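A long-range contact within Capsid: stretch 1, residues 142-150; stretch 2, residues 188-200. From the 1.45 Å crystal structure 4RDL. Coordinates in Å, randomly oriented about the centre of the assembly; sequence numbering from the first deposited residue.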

# COMPACT_ATOMS: atom_id res chain seq x y z
N ASP A 142 -16.56 -12.05 19.72
CA ASP A 142 -17.56 -13.12 19.78
C ASP A 142 -17.07 -14.40 19.09
O ASP A 142 -16.15 -14.35 18.26
CB ASP A 142 -18.92 -12.69 19.21
CG ASP A 142 -19.60 -11.63 20.05
OD1 ASP A 142 -19.30 -11.52 21.26
OD2 ASP A 142 -20.44 -10.90 19.50
N ALA A 143 -17.67 -15.52 19.44
CA ALA A 143 -17.23 -16.82 18.94
C ALA A 143 -17.31 -16.90 17.42
O ALA A 143 -16.59 -17.68 16.79
CB ALA A 143 -18.03 -17.94 19.58
N THR A 144 -18.20 -16.10 16.83
CA THR A 144 -18.39 -16.09 15.38
C THR A 144 -17.28 -15.32 14.65
O THR A 144 -17.24 -15.32 13.42
CB THR A 144 -19.76 -15.51 15.01
OG1 THR A 144 -20.00 -14.32 15.77
CG2 THR A 144 -20.85 -16.52 15.32
N PHE A 145 -16.40 -14.67 15.39
CA PHE A 145 -15.17 -14.13 14.81
C PHE A 145 -14.12 -15.23 14.91
O PHE A 145 -13.54 -15.45 15.97
CB PHE A 145 -14.73 -12.85 15.54
CG PHE A 145 -13.43 -12.27 15.05
CD1 PHE A 145 -13.35 -11.63 13.82
CD2 PHE A 145 -12.28 -12.37 15.82
CE1 PHE A 145 -12.15 -11.09 13.37
CE2 PHE A 145 -11.07 -11.84 15.37
CZ PHE A 145 -11.01 -11.20 14.14
N ALA A 146 -13.90 -15.94 13.80
CA ALA A 146 -13.06 -17.13 13.83
C ALA A 146 -12.14 -17.21 12.61
O ALA A 146 -12.09 -18.23 11.91
CB ALA A 146 -13.94 -18.40 13.93
N PRO A 147 -11.38 -16.13 12.34
CA PRO A 147 -10.60 -16.12 11.09
C PRO A 147 -9.58 -17.25 11.00
O PRO A 147 -9.30 -17.74 9.91
CB PRO A 147 -9.92 -14.74 11.11
CG PRO A 147 -9.89 -14.35 12.58
CD PRO A 147 -11.20 -14.90 13.12
N HIS A 148 -9.03 -17.67 12.14
CA HIS A 148 -8.07 -18.77 12.17
C HIS A 148 -8.73 -20.07 11.71
O HIS A 148 -8.05 -20.96 11.19
CB HIS A 148 -7.51 -18.93 13.59
CG HIS A 148 -6.39 -19.91 13.69
ND1 HIS A 148 -5.23 -19.80 12.95
CD2 HIS A 148 -6.22 -21.00 14.49
CE1 HIS A 148 -4.41 -20.79 13.27
NE2 HIS A 148 -4.98 -21.52 14.20
N LEU A 149 -10.04 -20.17 11.91
CA LEU A 149 -10.83 -21.33 11.48
C LEU A 149 -11.34 -21.14 10.06
O LEU A 149 -11.94 -22.04 9.49
CB LEU A 149 -12.02 -21.56 12.42
CG LEU A 149 -11.73 -22.11 13.82
CD1 LEU A 149 -10.83 -21.18 14.60
CD2 LEU A 149 -13.04 -22.34 14.56
N GLY A 150 -11.14 -19.95 9.51
CA GLY A 150 -11.52 -19.66 8.14
C GLY A 150 -12.78 -18.84 7.93
O GLY A 150 -13.16 -18.60 6.77
N VAL A 188 -5.32 -7.75 21.13
CA VAL A 188 -5.01 -8.78 20.15
C VAL A 188 -6.31 -9.49 19.77
O VAL A 188 -7.02 -9.98 20.65
CB VAL A 188 -4.01 -9.81 20.70
CG1 VAL A 188 -3.67 -10.83 19.63
CG2 VAL A 188 -2.75 -9.12 21.18
N PRO A 189 -6.63 -9.54 18.47
CA PRO A 189 -7.87 -10.24 18.08
C PRO A 189 -7.85 -11.69 18.54
O PRO A 189 -6.79 -12.33 18.51
CB PRO A 189 -7.84 -10.16 16.54
CG PRO A 189 -6.97 -8.96 16.24
CD PRO A 189 -5.91 -8.98 17.31
N ASN A 190 -9.00 -12.21 18.94
CA ASN A 190 -9.13 -13.62 19.32
C ASN A 190 -9.33 -14.48 18.07
O ASN A 190 -10.43 -14.98 17.81
CB ASN A 190 -10.28 -13.79 20.31
CG ASN A 190 -10.28 -15.15 20.95
OD1 ASN A 190 -9.22 -15.74 21.18
ND2 ASN A 190 -11.47 -15.66 21.26
N TYR A 191 -8.26 -14.66 17.30
CA TYR A 191 -8.35 -15.26 15.97
C TYR A 191 -8.93 -16.67 15.94
O TYR A 191 -9.60 -17.05 14.98
CB TYR A 191 -6.97 -15.32 15.33
CG TYR A 191 -6.30 -13.99 15.10
CD1 TYR A 191 -6.58 -13.23 13.96
CD2 TYR A 191 -5.34 -13.52 15.98
CE1 TYR A 191 -5.94 -12.02 13.73
CE2 TYR A 191 -4.70 -12.31 15.77
CZ TYR A 191 -5.00 -11.57 14.65
OH TYR A 191 -4.35 -10.39 14.45
N GLY A 192 -8.65 -17.46 16.98
CA GLY A 192 -9.08 -18.85 17.04
C GLY A 192 -10.39 -19.06 17.78
O GLY A 192 -10.73 -20.19 18.13
N SER A 193 -11.13 -17.98 18.00
CA SER A 193 -12.44 -18.09 18.64
C SER A 193 -12.31 -18.83 19.98
O SER A 193 -11.35 -18.61 20.72
CB SER A 193 -13.44 -18.77 17.69
OG SER A 193 -14.74 -18.87 18.24
N ASN A 194 -13.26 -19.72 20.29
CA ASN A 194 -13.16 -20.51 21.53
C ASN A 194 -12.53 -21.88 21.31
O ASN A 194 -12.47 -22.70 22.23
CB ASN A 194 -14.53 -20.67 22.20
CG ASN A 194 -15.13 -19.34 22.64
OD1 ASN A 194 -14.41 -18.37 22.87
ND2 ASN A 194 -16.45 -19.30 22.76
N LEU A 195 -12.05 -22.13 20.09
CA LEU A 195 -11.54 -23.45 19.73
C LEU A 195 -10.08 -23.65 20.12
O LEU A 195 -9.71 -24.66 20.72
CB LEU A 195 -11.71 -23.72 18.24
CG LEU A 195 -11.15 -25.06 17.74
CD1 LEU A 195 -11.84 -26.24 18.42
CD2 LEU A 195 -11.27 -25.16 16.22
N THR A 196 -9.24 -22.68 19.77
CA THR A 196 -7.82 -22.82 20.00
C THR A 196 -7.13 -21.46 20.02
O THR A 196 -7.65 -20.49 19.47
CB THR A 196 -7.18 -23.68 18.90
OG1 THR A 196 -5.80 -23.91 19.22
CG2 THR A 196 -7.28 -22.98 17.55
N GLN A 197 -5.98 -21.38 20.67
CA GLN A 197 -5.14 -20.21 20.51
C GLN A 197 -4.53 -20.30 19.12
O GLN A 197 -3.95 -21.33 18.76
CB GLN A 197 -4.05 -20.14 21.56
CG GLN A 197 -3.21 -18.87 21.46
CD GLN A 197 -2.08 -18.84 22.47
OE1 GLN A 197 -1.89 -17.85 23.17
NE2 GLN A 197 -1.31 -19.92 22.54
N ALA A 198 -4.66 -19.24 18.34
CA ALA A 198 -4.16 -19.25 16.98
C ALA A 198 -2.69 -19.59 16.98
O ALA A 198 -1.92 -19.13 17.82
CB ALA A 198 -4.40 -17.91 16.30
N SER A 199 -2.28 -20.43 16.03
CA SER A 199 -0.87 -20.77 15.93
C SER A 199 -0.09 -19.66 15.23
O SER A 199 -0.66 -18.84 14.51
CB SER A 199 -0.69 -22.12 15.21
OG SER A 199 -1.49 -22.20 14.05
N GLN A 200 1.21 -19.63 15.47
CA GLN A 200 2.10 -18.69 14.80
C GLN A 200 1.79 -17.22 15.08
O GLN A 200 2.05 -16.35 14.24
CB GLN A 200 2.11 -18.96 13.29
CG GLN A 200 2.62 -20.34 12.94
CD GLN A 200 4.02 -20.59 13.49
OE1 GLN A 200 4.91 -19.75 13.35
NE2 GLN A 200 4.21 -21.74 14.12
O HOH W 1 -13.22 -14.64 18.64

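Two loop-rich stretches of the capsid chain, at least 42 residues apart in sequence wherever they touch, bury 585 Å² between them. His-148 contributes most to this surface, followed by Tyr-191 and Phe-145.

His-148 lies in a short 3-10 segment, residues 147 to 149, and its CA-to-CB bond points toward the second stretch. It is held at two levels. Its backbone N donates a hydrogen bond to Tyr-191 O, 3.0 Å away, with an N-H...O angle of 157°. This N is free to reach across because the segment's own bonds start later, with Leu-149 N to Ala-146 O at 2.8 Å and Gly-150 N to Pro-147 O at 2.9 Å.

The side chain of His-148, with chi1 in the t rotamer, carries the imidazole among Gly-192, Thr-196, Ala-198 and Ser-199. Ala-198 CA lies over one face, 3.8 Å from the centroid of the His-148 ring and 16° off its normal, a CH-pi contact. Ala-198 CB is also 3.8 Å from His-148 CG. At the ring edge, Thr-196 CG2 is 3.8 Å from His-148 CD2, and Ser-199 OG is 3.3 Å from His-148 CE1. The ND1 atom is hydrogen-bonded elsewhere in the structure, so burial does not leave it unsatisfied. Gly-192 CA packs 3.8 Å from His-148 CB. A CB on this glycine would clash with Thr-196 O, within its own stretch.

Tyr-191 contributes through both its backbone and its ring. Tyr-191 O accepts the bond from His-148 N and lies 3.3 Å from Pro-147 CD. Pro-147 N is 3.3 Å from Tyr-191 O but has no hydrogen to share; the bond comes from His-148 N. The proline ring offers an apolar surface: Pro-147 CG meets the edge of the tyrosine ring at Tyr-191 CD1, 3.8 Å away. Tyr-191 itself sits in a type I turn from Asn-190 to Ser-193, closed by Ser-193 N to Asn-190 O at 3.1 Å.

Phe-145 is buried. Its CA-to-CB bond points sideways, but chi1 is t and the end of the side chain comes nearer. Phe-145 CE2 lies 3.8 Å from Pro-189 CB, which approaches the ring edge. Phe-145 O and Asn-190 O are 3.6 Å apart, both acceptors. Water 1 sits to one side of the pair and is within reach of both, its O 2.8 Å from Phe-145 O and 2.9 Å from Asn-190 O. It can donate to each, although other acceptors compete for its protons.

Ser-193 secures the start of stretch 1, at Ala-143. Its CA-to-CB bond points toward stretch 1, and Ser-193 OG donates a short hydrogen bond of 2.6 Å to Ala-143 O. Ser-193 CB also packs 3.8 Å from Ala-146 CB, so one compact residue supplies both a polar and an apolar contact. At the more exposed margin, Leu-149 CD2 meets Leu-195 CD2 at 3.7 Å, and Leu-149 CD1 rests 3.7 Å from Gly-192 O.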